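GTP pyrophosphokinase YjbM (Bacillus subtilis, PDB 5DEC) makes the alarmone (p)ppGpp by transferring pyrophosphate from ATP to GDP or GTP, working as a highly cooperative, allosterically activated homotetramer. Local coordinates at residues Y20-E25 against Y132-V137. Numbering follows the deposited sequence.
Sequences YRQAVE and YPLQTV
Leu-134 reaches from its strand to the helix with a single methyl: CD1 lies 3.8 Å from CG of Gln-22 and looser, at 4.2 Å, from the backbone N of Ala-23. The leucine and glutamine side chains cross at roughly a right angle, touching through that one pair of carbons, CD1 and CG. One residue along the helix, the Ala-23 methyl CB comes 3.9 Å from CD2 of Tyr-132, approaching the ring obliquely. No hydrogen bond joins the two segments; the contact is van der Waals packing, and the backbones come closest where CA of Ala-23 lies 6.5 Å from CA of Leu-134.

Torsions and polar partners set these groups in place. In Gln-22, chi1 (-179°) puts CG anti to the backbone nitrogen and against the leucine methyl, while the bend at chi2 (63°) turns the amide off toward Glu-26. Tyr-132 likewise carries CG anti to its own nitrogen, and the carboxylate of Glu-26 takes hydrogen bonds from both polar ends beside the apolar patch: OE1 pairs with the tyrosine OH, OE2 with Gln-22 NE2, which also bonds the backbone O of Val-29 in a neighbouring subunit. On the strand, Pro-133 is the centre of an inverse gamma turn, and Gln-135 NE2 donates to Pro-133 O at 3.0 Å, from above the carbonyl plane.

The axes of helical segment 20-25, part of helix 11-38, and of strand residues 132-136, the end of strand 126-136, make an angle of 112°. This is helix-on-sheet packing in the RelA/SpoT synthetase fold, beside a subunit interface: Lys-30 of the same helix, which Tyr-132 touches, belongs to the allosteric alarmone site shared between two subunits.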
ATOM      1  N   TYR B  20       2.534  10.718  15.823  1.00 27.53           N
ATOM      2  CA  TYR B  20       1.116  10.384  15.730  1.00 28.95           C
ATOM      3  C   TYR B  20       0.843   9.619  14.451  1.00 30.50           C
ATOM      4  O   TYR B  20       0.100   8.631  14.454  1.00 25.71           O
ATOM      5  CB  TYR B  20       0.253  11.647  15.782  1.00 27.22           C
ATOM      6  CG  TYR B  20       0.259  12.279  17.145  1.00 30.88           C
ATOM      7  CD1 TYR B  20      -0.633  11.860  18.130  1.00 31.14           C
ATOM      8  CD2 TYR B  20       1.186  13.270  17.471  1.00 24.32           C
ATOM      9  CE1 TYR B  20      -0.627  12.432  19.389  1.00 39.27           C
ATOM     10  CE2 TYR B  20       1.196  13.844  18.722  1.00 37.36           C
ATOM     11  CZ  TYR B  20       0.294  13.422  19.678  1.00 45.00           C
ATOM     12  OH  TYR B  20       0.314  13.991  20.927  1.00 51.80           O
ATOM     13  N   ARG B  21       1.426  10.078  13.347  1.00 27.02           N
ATOM     14  CA  ARG B  21       1.273   9.373  12.075  1.00 30.30           C
ATOM     15  C   ARG B  21       1.838   7.961  12.107  1.00 29.16           C
ATOM     16  O   ARG B  21       1.249   7.032  11.540  1.00 23.99           O
ATOM     17  CB  ARG B  21       1.928  10.153  10.931  1.00 38.61           C
ATOM     18  CG  ARG B  21       1.201  11.419  10.596  1.00 44.52           C
ATOM     19  CD  ARG B  21       1.730  12.062   9.328  1.00 46.72           C
ATOM     20  NE  ARG B  21       1.111  13.369   9.175  1.00 58.52           N
ATOM     21  CZ  ARG B  21       1.727  14.522   9.393  1.00 74.32           C
ATOM     22  NH1 ARG B  21       3.005  14.545   9.758  1.00 73.15           N
ATOM     23  NH2 ARG B  21       1.061  15.659   9.236  1.00 84.69           N
ATOM     24  N   GLN B  22       2.995   7.802  12.737  1.00 25.41           N
ATOM     25  CA  GLN B  22       3.625   6.488  12.813  1.00 28.38           C
ATOM     26  C   GLN B  22       2.796   5.555  13.725  1.00 19.25           C
ATOM     27  O   GLN B  22       2.607   4.383  13.422  1.00 25.05           O
ATOM     28  CB  GLN B  22       5.076   6.620  13.307  1.00 26.12           C
ATOM     29  CG  GLN B  22       5.851   5.283  13.406  1.00 25.77           C
ATOM     30  CD  GLN B  22       6.037   4.575  12.076  1.00 32.44           C
ATOM     31  OE1 GLN B  22       6.020   5.198  11.015  1.00 31.22           O
ATOM     32  NE2 GLN B  22       6.231   3.261  12.126  1.00 24.33           N
ATOM     33  N   ALA B  23       2.273   6.078  14.821  1.00 19.15           N
ATOM     34  CA  ALA B  23       1.408   5.253  15.674  1.00 21.47           C
ATOM     35  C   ALA B  23       0.197   4.736  14.897  1.00 28.11           C
ATOM     36  O   ALA B  23      -0.167   3.554  14.981  1.00 26.56           O
ATOM     37  CB  ALA B  23       0.955   6.039  16.883  1.00 27.01           C
ATOM     38  N   VAL B  24      -0.432   5.629  14.144  1.00 24.37           N
ATOM     39  CA  VAL B  24      -1.565   5.236  13.297  1.00 19.99           C
ATOM     40  C   VAL B  24      -1.183   4.170  12.274  1.00 22.08           C
ATOM     41  O   VAL B  24      -1.894   3.174  12.119  1.00 23.50           O
ATOM     42  CB  VAL B  24      -2.170   6.478  12.596  1.00 23.95           C
ATOM     43  CG1 VAL B  24      -3.178   6.069  11.519  1.00 26.43           C
ATOM     44  CG2 VAL B  24      -2.828   7.371  13.643  1.00 24.62           C
ATOM     45  N   GLU B  25      -0.054   4.331  11.580  1.00 23.84           N
ATOM     46  CA  GLU B  25       0.320   3.305  10.591  1.00 24.29           C
ATOM     47  C   GLU B  25       0.612   1.941  11.236  1.00 21.52           C
ATOM     48  O   GLU B  25       0.329   0.870  10.648  1.00 22.35           O
ATOM     49  CB  GLU B  25       1.546   3.737   9.770  1.00 30.01           C
ATOM     50  CG  GLU B  25       1.294   4.929   8.846  1.00 34.69           C
ATOM     51  CD  GLU B  25       0.018   4.789   8.015  1.00 38.06           C
ATOM     52  OE1 GLU B  25      -0.197   3.742   7.375  1.00 40.28           O
ATOM     53  OE2 GLU B  25      -0.777   5.743   7.998  1.00 49.37           O
ATOM     54  N   TYR B 132      -0.286   4.242  23.311  1.00 28.05           N
ATOM     55  CA  TYR B 132       0.552   3.400  22.453  1.00 25.43           C
ATOM     56  C   TYR B 132       2.034   3.735  22.672  1.00 33.79           C
ATOM     57  O   TYR B 132       2.444   4.879  22.431  1.00 28.57           O
ATOM     58  CB  TYR B 132       0.177   3.593  20.962  1.00 24.61           C
ATOM     59  CG  TYR B 132       0.893   2.630  20.029  1.00 28.66           C
ATOM     60  CD1 TYR B 132       0.502   1.304  19.951  1.00 34.46           C
ATOM     61  CD2 TYR B 132       1.961   3.046  19.242  1.00 22.64           C
ATOM     62  CE1 TYR B 132       1.147   0.409  19.115  1.00 33.86           C
ATOM     63  CE2 TYR B 132       2.622   2.157  18.403  1.00 28.91           C
ATOM     64  CZ  TYR B 132       2.204   0.833  18.348  1.00 35.68           C
ATOM     65  OH  TYR B 132       2.833  -0.084  17.531  1.00 30.45           O
ATOM     66  N   PRO B 133       2.832   2.738  23.118  1.00 36.07           N
ATOM     67  CA  PRO B 133       4.262   2.904  23.429  1.00 34.55           C
ATOM     68  C   PRO B 133       5.123   2.867  22.172  1.00 33.14           C
ATOM     69  O   PRO B 133       5.763   1.854  21.869  1.00 37.18           O
ATOM     70  CB  PRO B 133       4.566   1.711  24.331  1.00 36.48           C
ATOM     71  CG  PRO B 133       3.644   0.638  23.806  1.00 42.75           C
ATOM     72  CD  PRO B 133       2.372   1.361  23.387  1.00 30.56           C
ATOM     73  N   LEU B 134       5.133   3.981  21.451  1.00 28.19           N
ATOM     74  CA  LEU B 134       5.867   4.106  20.198  1.00 32.54           C
ATOM     75  C   LEU B 134       7.389   4.092  20.394  1.00 33.78           C
ATOM     76  O   LEU B 134       7.934   4.858  21.198  1.00 33.08           O
ATOM     77  CB  LEU B 134       5.432   5.393  19.494  1.00 35.07           C
ATOM     78  CG  LEU B 134       6.009   5.666  18.116  1.00 34.18           C
ATOM     79  CD1 LEU B 134       5.460   4.685  17.102  1.00 28.51           C
ATOM     80  CD2 LEU B 134       5.662   7.086  17.725  1.00 35.65           C
ATOM     81  N   GLN B 135       8.066   3.197  19.678  1.00 32.02           N
ATOM     82  CA  GLN B 135       9.521   3.149  19.674  1.00 36.23           C
ATOM     83  C   GLN B 135      10.049   4.182  18.691  1.00 40.64           C
ATOM     84  O   GLN B 135       9.722   4.131  17.508  1.00 44.32           O
ATOM     85  CB  GLN B 135      10.026   1.747  19.297  1.00 33.64           C
ATOM     86  CG  GLN B 135       9.412   0.645  20.136  1.00 35.63           C
ATOM     87  CD  GLN B 135       9.669   0.845  21.602  1.00 34.12           C
ATOM     88  OE1 GLN B 135      10.809   0.789  22.047  1.00 35.74           O
ATOM     89  NE2 GLN B 135       8.610   1.107  22.368  1.00 37.78           N
ATOM     90  N   THR B 136      10.846   5.127  19.186  1.00 34.03           N
ATOM     91  CA  THR B 136      11.392   6.184  18.337  1.00 37.82           C
ATOM     92  C   THR B 136      12.906   6.100  18.293  1.00 43.09           C
ATOM     93  O   THR B 136      13.511   5.243  18.935  1.00 44.96           O
ATOM     94  CB  THR B 136      10.997   7.587  18.829  1.00 34.25           C
ATOM     95  OG1 THR B 136      11.647   7.852  20.080  1.00 42.42           O
ATOM     96  CG2 THR B 136       9.477   7.678  19.013  1.00 38.42           C
ATOM     97  N   VAL B 137      13.518   7.019  17.557  1.00 46.15           N
ATOM     98  CA  VAL B 137      14.974   7.042  17.454  1.00 56.84           C
ATOM     99  C   VAL B 137      15.595   7.384  18.809  1.00 59.56           C
ATOM    100  O   VAL B 137      16.661   6.878  19.167  1.00 63.95           O
ATOM    101  CB  VAL B 137      15.432   8.049  16.378  1.00 55.24           C
ATOM    102  CG1 VAL B 137      16.939   8.220  16.391  1.00 55.72           C
ATOM    103  CG2 VAL B 137      14.955   7.592  15.010  1.00 58.08           C
TER